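Local coordinates for chitinase A (Pteris ryukyuensis, PDB 4RL3), which probably hydrolyses the glycosidic bonds of chitin, this chain being the catalytic domain, of glycoside hydrolase family 18, from a longer fern protein that also carries LysM sequence, at residues 152-157 with 176-181; 5-10 with 244-249. All blocks are in the same frame, centred on the assembly; numbering follows the deposited sequence.

Contact 1 of 2, residues 152-157 with 176-181; sequences SVASIA and VIDLVN. With EDO (1,2-ethanediol), chain D.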
ATOM      1  N   SER A 152      10.558  -9.429   1.358  1.00  6.09           N
ATOM      2  CA  SER A 152      10.171 -10.262   0.223  1.00  5.89           C
ATOM      3  C   SER A 152       9.255  -9.532  -0.753  1.00  5.57           C
ATOM      4  O   SER A 152       9.137  -9.951  -1.893  1.00  5.55           O
ATOM      5  CB  SER A 152       9.481 -11.546   0.696  1.00  5.94           C
ATOM      6  OG  SER A 152       8.262 -11.303   1.368  1.00  6.23           O
ATOM      7  N   VAL A 153       8.603  -8.447  -0.326  1.00  5.32           N
ATOM      8  CA  VAL A 153       7.621  -7.751  -1.191  1.00  5.20           C
ATOM      9  C   VAL A 153       7.801  -6.246  -1.110  1.00  5.07           C
ATOM     10  O   VAL A 153       7.796  -5.688  -0.022  1.00  5.13           O
ATOM     11  CB  VAL A 153       6.163  -8.099  -0.811  1.00  5.25           C
ATOM     12  CG1 VAL A 153       5.165  -7.475  -1.799  1.00  5.30           C
ATOM     13  CG2 VAL A 153       5.967  -9.611  -0.727  1.00  5.32           C
ATOM     14  N   ALA A 154       7.966  -5.604  -2.265  1.00  4.87           N
ATOM     15  CA  ALA A 154       7.953  -4.146  -2.365  1.00  4.69           C
ATOM     16  C   ALA A 154       6.828  -3.744  -3.305  1.00  4.60           C
ATOM     17  O   ALA A 154       6.601  -4.400  -4.339  1.00  4.71           O
ATOM     18  CB  ALA A 154       9.291  -3.604  -2.856  1.00  4.74           C
ATOM     19  N   SER A 155       6.126  -2.677  -2.934  1.00  4.42           N
ATOM     20  CA  SER A 155       5.045  -2.136  -3.744  1.00  4.31           C
ATOM     21  C   SER A 155       5.061  -0.624  -3.760  1.00  4.27           C
ATOM     22  O   SER A 155       5.713   0.021  -2.935  1.00  4.18           O
ATOM     23  CB  SER A 155       3.677  -2.619  -3.249  1.00  4.26           C
ATOM     24  OG  SER A 155       3.438  -2.276  -1.886  1.00  4.21           O
ATOM     25  N   ILE A 156       4.351  -0.083  -4.744  1.00  4.25           N
ATOM     26  CA  ILE A 156       4.140   1.353  -4.868  1.00  4.24           C
ATOM     27  C   ILE A 156       2.641   1.584  -4.911  1.00  4.27           C
ATOM     28  O   ILE A 156       1.902   0.706  -5.347  1.00  4.15           O
ATOM     29  CB  ILE A 156       4.841   1.947  -6.115  1.00  4.27           C
ATOM     30  CG1 ILE A 156       4.440   1.219  -7.395  1.00  4.29           C
ATOM     31  CG2 ILE A 156       6.352   1.881  -5.935  1.00  4.28           C
ATOM     32  CD1 ILE A 156       4.846   1.956  -8.649  1.00  4.32           C
ATOM     33  N   ALA A 157       2.204   2.766  -4.474  1.00  4.39           N
ATOM     34  CA  ALA A 157       0.769   3.083  -4.393  1.00  4.56           C
ATOM     35  C   ALA A 157       0.405   4.361  -5.176  1.00  4.76           C
ATOM     36  O   ALA A 157       0.024   5.370  -4.589  1.00  4.88           O
ATOM     37  CB  ALA A 157       0.351   3.197  -2.928  1.00  4.60           C
ATOM     38  N   VAL A 176      12.567  -5.009  -8.996  1.00  7.65           N
ATOM     39  CA  VAL A 176      12.488  -5.125  -7.537  1.00  7.12           C
ATOM     40  C   VAL A 176      11.162  -4.616  -6.965  1.00  6.65           C
ATOM     41  O   VAL A 176      10.956  -4.649  -5.752  1.00  6.56           O
ATOM     42  CB  VAL A 176      13.686  -4.443  -6.826  1.00  6.98           C
ATOM     43  CG1 VAL A 176      14.984  -5.181  -7.147  1.00  7.10           C
ATOM     44  CG2 VAL A 176      13.788  -2.960  -7.170  1.00  7.02           C
ATOM     45  N   ILE A 177      10.251  -4.176  -7.827  1.00  6.17           N
ATOM     46  CA  ILE A 177       8.927  -3.773  -7.384  1.00  6.04           C
ATOM     47  C   ILE A 177       7.941  -4.862  -7.786  1.00  5.90           C
ATOM     48  O   ILE A 177       7.671  -5.059  -8.960  1.00  5.91           O
ATOM     49  CB  ILE A 177       8.524  -2.405  -7.969  1.00  5.88           C
ATOM     50  CG1 ILE A 177       9.450  -1.308  -7.424  1.00  5.86           C
ATOM     51  CG2 ILE A 177       7.078  -2.062  -7.604  1.00  5.91           C
ATOM     52  CD1 ILE A 177       9.377  -0.008  -8.176  1.00  5.83           C
ATOM     53  N   ASP A 178       7.388  -5.547  -6.800  1.00  5.81           N
ATOM     54  CA  ASP A 178       6.557  -6.717  -7.045  1.00  5.74           C
ATOM     55  C   ASP A 178       5.124  -6.384  -7.386  1.00  5.47           C
ATOM     56  O   ASP A 178       4.505  -7.112  -8.155  1.00  5.45           O
ATOM     57  CB  ASP A 178       6.578  -7.612  -5.821  1.00  5.97           C
ATOM     58  CG  ASP A 178       7.974  -7.973  -5.415  1.00  6.11           C
ATOM     59  OD1 ASP A 178       8.618  -8.762  -6.157  1.00  6.74           O
ATOM     60  OD2 ASP A 178       8.443  -7.452  -4.379  1.00  6.18           O
ATOM     61  N   LEU A 179       4.591  -5.323  -6.782  1.00  5.07           N
ATOM     62  CA  LEU A 179       3.158  -5.018  -6.879  1.00  4.89           C
ATOM     63  C   LEU A 179       2.922  -3.525  -7.002  1.00  4.74           C
ATOM     64  O   LEU A 179       3.628  -2.718  -6.386  1.00  4.70           O
ATOM     65  CB  LEU A 179       2.407  -5.543  -5.656  1.00  4.87           C
ATOM     66  CG  LEU A 179       2.442  -7.046  -5.395  1.00  4.85           C
ATOM     67  CD1 LEU A 179       1.963  -7.352  -3.997  1.00  4.84           C
ATOM     68  CD2 LEU A 179       1.616  -7.790  -6.434  1.00  4.90           C
ATOM     69  N   VAL A 180       1.942  -3.173  -7.830  1.00  4.61           N
ATOM     70  CA  VAL A 180       1.520  -1.798  -8.015  1.00  4.48           C
ATOM     71  C   VAL A 180       0.115  -1.674  -7.430  1.00  4.38           C
ATOM     72  O   VAL A 180      -0.864  -2.183  -7.998  1.00  4.41           O
ATOM     73  CB  VAL A 180       1.565  -1.381  -9.506  1.00  4.46           C
ATOM     74  CG1 VAL A 180       1.095   0.067  -9.662  1.00  4.50           C
ATOM     75  CG2 VAL A 180       2.976  -1.559 -10.062  1.00  4.56           C
ATOM     76  N   ASN A 181       0.039  -1.019  -6.271  1.00  4.23           N
ATOM     77  CA  ASN A 181      -1.222  -0.732  -5.583  1.00  4.26           C
ATOM     78  C   ASN A 181      -1.844   0.538  -6.181  1.00  4.29           C
ATOM     79  O   ASN A 181      -1.884   1.580  -5.529  1.00  4.25           O
ATOM     80  CB  ASN A 181      -1.008  -0.493  -4.074  1.00  4.20           C
ATOM     81  CG  ASN A 181      -0.679  -1.753  -3.271  1.00  4.18           C
ATOM     82  OD1 ASN A 181      -0.385  -2.840  -3.800  1.00  4.23           O
ATOM     83  ND2 ASN A 181      -0.693  -1.587  -1.966  1.00  4.21           N
TER
HETATM   84  C1  EDO D 402      11.588 -10.331  -6.276  1.00 16.57           C
HETATM   85  O1  EDO D 402      10.758  -9.958  -5.180  1.00 16.36           O
HETATM   86  C2  EDO D 402      12.127  -9.081  -6.958  1.00 16.41           C
HETATM   87  O2  EDO D 402      13.060  -8.401  -6.108  1.00 15.67           O
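D178 grips A154 twice: its carboxylate OD2 takes the A154 amide through the anti lone pair (OD2 to N 2.8 Å, N-H...O 167°), while its own N reaches A154 O at 2.8 Å. That carbonyl also accepts a longer bond from L179 N. With CG beside its backbone N (chi1 -55°), the side chain turns back toward the neighbouring strand, and K146 adds a salt bridge to OD2. An alanine here would probably leave the A154 amide without its acceptor and K146 without its carboxylate mate. This end meets solvent, with D178 partly exposed and OD1 bonded to O1 of a 1,2-ethanediol at 2.6 Å.

Strand 153-156, helix 163-173 and strand 179-180 form a beta-alpha-beta unit of the TIM barrel, and further along the parallel pair the packing closes up. I156 and V180 lie side by side, CG1 to CG2 4.1 Å, I156 packing on L169 and V180 on F170 of that helix; I177 CD1 comes up to I156 CG2 at 4.2 Å. On the other face S155 CB sits 4.0 Å from L179 CB, the serine hydroxyl bonded to D120 and to R5. N181 N closes the pairing on I156 O at 2.7 Å.

Contact 2 of 2, residues 5-10 with 244-249; sequences REYIGA and GIFIFS. With EDO (1,2-ethanediol), chain C.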
ATOM      1  N   ARG A   5      -4.792  -7.477  -0.474  1.00  4.98           N
ATOM      2  CA  ARG A   5      -4.110  -6.619   0.509  1.00  4.83           C
ATOM      3  C   ARG A   5      -5.067  -5.645   1.185  1.00  4.73           C
ATOM      4  O   ARG A   5      -6.024  -5.177   0.570  1.00  4.71           O
ATOM      5  CB  ARG A   5      -2.955  -5.845  -0.130  1.00  4.84           C
ATOM      6  CG  ARG A   5      -2.291  -6.574  -1.293  1.00  4.86           C
ATOM      7  CD  ARG A   5      -1.079  -5.838  -1.819  1.00  4.89           C
ATOM      8  NE  ARG A   5       0.100  -6.039  -0.982  1.00  4.89           N
ATOM      9  CZ  ARG A   5       1.184  -5.264  -1.005  1.00  4.98           C
ATOM     10  NH1 ARG A   5       1.238  -4.202  -1.791  1.00  5.11           N
ATOM     11  NH2 ARG A   5       2.203  -5.540  -0.197  1.00  5.19           N
ATOM     12  N   GLU A   6      -4.795  -5.373   2.460  1.00  4.70           N
ATOM     13  CA  GLU A   6      -5.645  -4.548   3.314  1.00  4.81           C
ATOM     14  C   GLU A   6      -4.775  -3.540   4.063  1.00  4.66           C
ATOM     15  O   GLU A   6      -3.982  -3.925   4.932  1.00  4.63           O
ATOM     16  CB  GLU A   6      -6.384  -5.445   4.322  1.00  4.94           C
ATOM     17  CG  GLU A   6      -7.388  -4.735   5.228  1.00  5.05           C
ATOM     18  CD  GLU A   6      -8.759  -4.563   4.608  1.00  5.20           C
ATOM     19  OE1 GLU A   6      -8.943  -4.880   3.417  1.00  5.10           O
ATOM     20  OE2 GLU A   6      -9.654  -4.086   5.335  1.00  5.34           O
ATOM     21  N   TYR A   7      -4.923  -2.254   3.748  1.00  4.53           N
ATOM     22  CA  TYR A   7      -4.300  -1.210   4.568  1.00  4.53           C
ATOM     23  C   TYR A   7      -4.965  -1.154   5.936  1.00  4.55           C
ATOM     24  O   TYR A   7      -6.186  -1.355   6.050  1.00  4.63           O
ATOM     25  CB  TYR A   7      -4.381   0.169   3.901  1.00  4.46           C
ATOM     26  CG  TYR A   7      -3.436   0.368   2.730  1.00  4.36           C
ATOM     27  CD1 TYR A   7      -3.768  -0.076   1.445  1.00  4.35           C
ATOM     28  CD2 TYR A   7      -2.215   1.004   2.901  1.00  4.36           C
ATOM     29  CE1 TYR A   7      -2.914   0.113   0.382  1.00  4.29           C
ATOM     30  CE2 TYR A   7      -1.354   1.206   1.829  1.00  4.25           C
ATOM     31  CZ  TYR A   7      -1.705   0.751   0.572  1.00  4.28           C
ATOM     32  OH  TYR A   7      -0.866   0.925  -0.509  1.00  4.22           O
ATOM     33  N   ILE A   8      -4.168  -0.901   6.975  1.00  4.63           N
ATOM     34  CA  ILE A   8      -4.690  -0.837   8.334  1.00  4.70           C
ATOM     35  C   ILE A   8      -3.821  -0.003   9.271  1.00  4.79           C
ATOM     36  O   ILE A   8      -2.594  -0.081   9.227  1.00  4.51           O
ATOM     37  CB  ILE A   8      -4.855  -2.267   8.906  1.00  4.75           C
ATOM     38  CG1 ILE A   8      -5.463  -2.253  10.321  1.00  4.81           C
ATOM     39  CG2 ILE A   8      -3.534  -3.032   8.908  1.00  4.78           C
ATOM     40  CD1 ILE A   8      -5.989  -3.594  10.752  1.00  4.86           C
ATOM     41  N   GLY A   9      -4.479   0.788  10.120  1.00  4.96           N
ATOM     42  CA  GLY A   9      -3.847   1.358  11.310  1.00  5.20           C
ATOM     43  C   GLY A   9      -3.689   2.858  11.427  1.00  5.45           C
ATOM     44  O   GLY A   9      -3.294   3.329  12.482  1.00  5.60           O
ATOM     45  N   ALA A  10      -4.006   3.612  10.373  1.00  5.88           N
ATOM     46  CA  ALA A  10      -3.667   5.033  10.333  1.00  6.16           C
ATOM     47  C   ALA A  10      -4.633   5.928  11.091  1.00  6.52           C
ATOM     48  O   ALA A  10      -4.264   7.045  11.448  1.00  6.72           O
ATOM     49  CB  ALA A  10      -3.550   5.512   8.898  1.00  6.24           C
ATOM     50  N   GLY A 244      -4.806  -9.414  -8.485  1.00  6.01           N
ATOM     51  CA  GLY A 244      -5.248  -9.245  -7.114  1.00  5.63           C
ATOM     52  C   GLY A 244      -6.032  -7.971  -6.906  1.00  5.19           C
ATOM     53  O   GLY A 244      -6.272  -7.206  -7.853  1.00  5.05           O
ATOM     54  N   ILE A 245      -6.421  -7.760  -5.655  1.00  4.93           N
ATOM     55  CA  ILE A 245      -7.236  -6.629  -5.238  1.00  4.74           C
ATOM     56  C   ILE A 245      -6.702  -6.117  -3.907  1.00  4.68           C
ATOM     57  O   ILE A 245      -6.313  -6.913  -3.054  1.00  4.56           O
ATOM     58  CB  ILE A 245      -8.717  -7.051  -5.027  1.00  4.83           C
ATOM     59  CG1 ILE A 245      -9.329  -7.564  -6.333  1.00  4.81           C
ATOM     60  CG2 ILE A 245      -9.547  -5.900  -4.490  1.00  4.86           C
ATOM     61  CD1 ILE A 245     -10.675  -8.220  -6.160  1.00  4.86           C
ATOM     62  N   PHE A 246      -6.692  -4.798  -3.715  1.00  4.54           N
ATOM     63  CA  PHE A 246      -6.492  -4.251  -2.368  1.00  4.54           C
ATOM     64  C   PHE A 246      -7.585  -3.262  -1.975  1.00  4.61           C
ATOM     65  O   PHE A 246      -8.250  -2.676  -2.829  1.00  4.52           O
ATOM     66  CB  PHE A 246      -5.094  -3.637  -2.183  1.00  4.54           C
ATOM     67  CG  PHE A 246      -4.911  -2.286  -2.826  1.00  4.48           C
ATOM     68  CD1 PHE A 246      -4.547  -2.173  -4.153  1.00  4.48           C
ATOM     69  CD2 PHE A 246      -5.091  -1.121  -2.085  1.00  4.48           C
ATOM     70  CE1 PHE A 246      -4.367  -0.928  -4.739  1.00  4.49           C
ATOM     71  CE2 PHE A 246      -4.926   0.124  -2.666  1.00  4.52           C
ATOM     72  CZ  PHE A 246      -4.563   0.226  -3.994  1.00  4.49           C
ATOM     73  N   ILE A 247      -7.737  -3.084  -0.664  1.00  4.68           N
ATOM     74  CA  ILE A 247      -8.741  -2.201  -0.080  1.00  4.83           C
ATOM     75  C   ILE A 247      -8.085  -1.193   0.841  1.00  4.94           C
ATOM     76  O   ILE A 247      -7.215  -1.538   1.641  1.00  4.94           O
ATOM     77  CB  ILE A 247      -9.806  -3.004   0.698  1.00  4.93           C
ATOM     78  CG1 ILE A 247     -10.642  -3.825  -0.291  1.00  5.00           C
ATOM     79  CG2 ILE A 247     -10.690  -2.094   1.555  1.00  5.00           C
ATOM     80  CD1 ILE A 247     -11.580  -4.815   0.381  1.00  4.98           C
ATOM     81  N   PHE A 248      -8.479   0.062   0.673  1.00  5.07           N
ATOM     82  CA  PHE A 248      -8.185   1.117   1.627  1.00  5.29           C
ATOM     83  C   PHE A 248      -9.517   1.449   2.305  1.00  5.20           C
ATOM     84  O   PHE A 248     -10.371   2.093   1.689  1.00  5.16           O
ATOM     85  CB  PHE A 248      -7.614   2.323   0.876  1.00  5.56           C
ATOM     86  CG  PHE A 248      -6.947   3.313   1.770  1.00  6.00           C
ATOM     87  CD1 PHE A 248      -5.620   3.137   2.137  1.00  6.14           C
ATOM     88  CD2 PHE A 248      -7.636   4.395   2.266  1.00  6.36           C
ATOM     89  CE1 PHE A 248      -4.989   4.026   2.968  1.00  6.33           C
ATOM     90  CE2 PHE A 248      -7.010   5.299   3.106  1.00  6.44           C
ATOM     91  CZ  PHE A 248      -5.687   5.108   3.464  1.00  6.35           C
ATOM     92  N   SER A 249      -9.768   1.013   3.540  1.00  5.09           N
ATOM     93  CA  SER A 249      -8.818   0.394   4.469  1.00  5.12           C
ATOM     94  C   SER A 249      -9.617  -0.342   5.534  1.00  5.05           C
ATOM     95  O   SER A 249     -10.829  -0.142   5.654  1.00  5.00           O
ATOM     96  CB  SER A 249      -8.016   1.476   5.180  1.00  5.13           C
ATOM     97  OG  SER A 249      -8.877   2.371   5.879  1.00  5.26           O
TER
HETATM   98  C1  EDO C 401      -5.452   3.755   6.577  1.00 10.32           C
HETATM   99  O1  EDO C 401      -5.211   2.888   7.702  1.00  9.69           O
HETATM  100  C2  EDO C 401      -6.435   4.876   6.921  1.00 10.33           C
HETATM  101  O2  EDO C 401      -7.751   4.369   7.118  1.00 10.94           O
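This is a parallel strand pairing that joins the first and last strands of the barrel, R5 beside F246 and E6 beside I247, residues far apart in the chain. Three backbone bonds hold it: R5 N to I245 O, I247 N to R5 O and Y7 N to I247 O, the last at 3.2 Å.

Side chains alternate across the sheet. R5 and F246 share one face, their CB atoms 3.7 Å apart, before the arginine bends at chi3 and carries its guanidinium away to H29, among others. On the opposite face E6, folded at chi2 (85°), lays OE1 against I247 CB at 3.4 Å. E6 OE2 lies close to E263 of helix 261-271, a pairing of like charges that would probably favour a proton on one of them.

The aromatic cluster of Y7, F246 and F248 sits on the R5 face. F248 directs its edge at the face of Y7, CD1 meeting CG at 3.6 Å in an offset edge-to-face pair with the planes at 60°. F246 approaches Y7 differently: its CD2 meets CE1 at 3.5 Å, at the edge of the tyrosine ring, and I247 O lies at that ring's edge too. So Y7 is fixed by contacts at both face and edge, and its hydroxyl goes on to bond D120.

The peptide between F248 and S249 is cis. S249 is the N-cap of helix 250-254, its OG accepting from G252 N and sharing a 2.6 Å bond with O2 of a 1,2-ethanediol, whose O1 takes A10 N at 3.0 Å. A non-proline cis peptide after an aromatic residue, tryptophan in most relatives and F248 here, at the end of the last strand is characteristic of the family 18 TIM barrel; the ring probably lines the sugar-binding cleft.

How the contacts relate
Contact 1 joins two successive barrel strands and is nested within the chain loop that contact 2 closes. Their centres are about 14 Å apart, yet they meet across the barrel interior through N181: ND2 is 2.9 Å from Y7 OH, and OD1 is 2.9 Å from R5 NH1, both probable hydrogen bonds. A157 CB rests 3.5 Å from Y7 OH. D120, which serves both S155 and Y7, belongs with D122 to the DxxDxDxE signature of family 18, so both contacts border the probable active site. The nearest atoms of an acetate, probably from the crystallisation liquor, lie about 3 Å from the Y7 side chain and about 4 Å from that of A157, consistent with a pocket there.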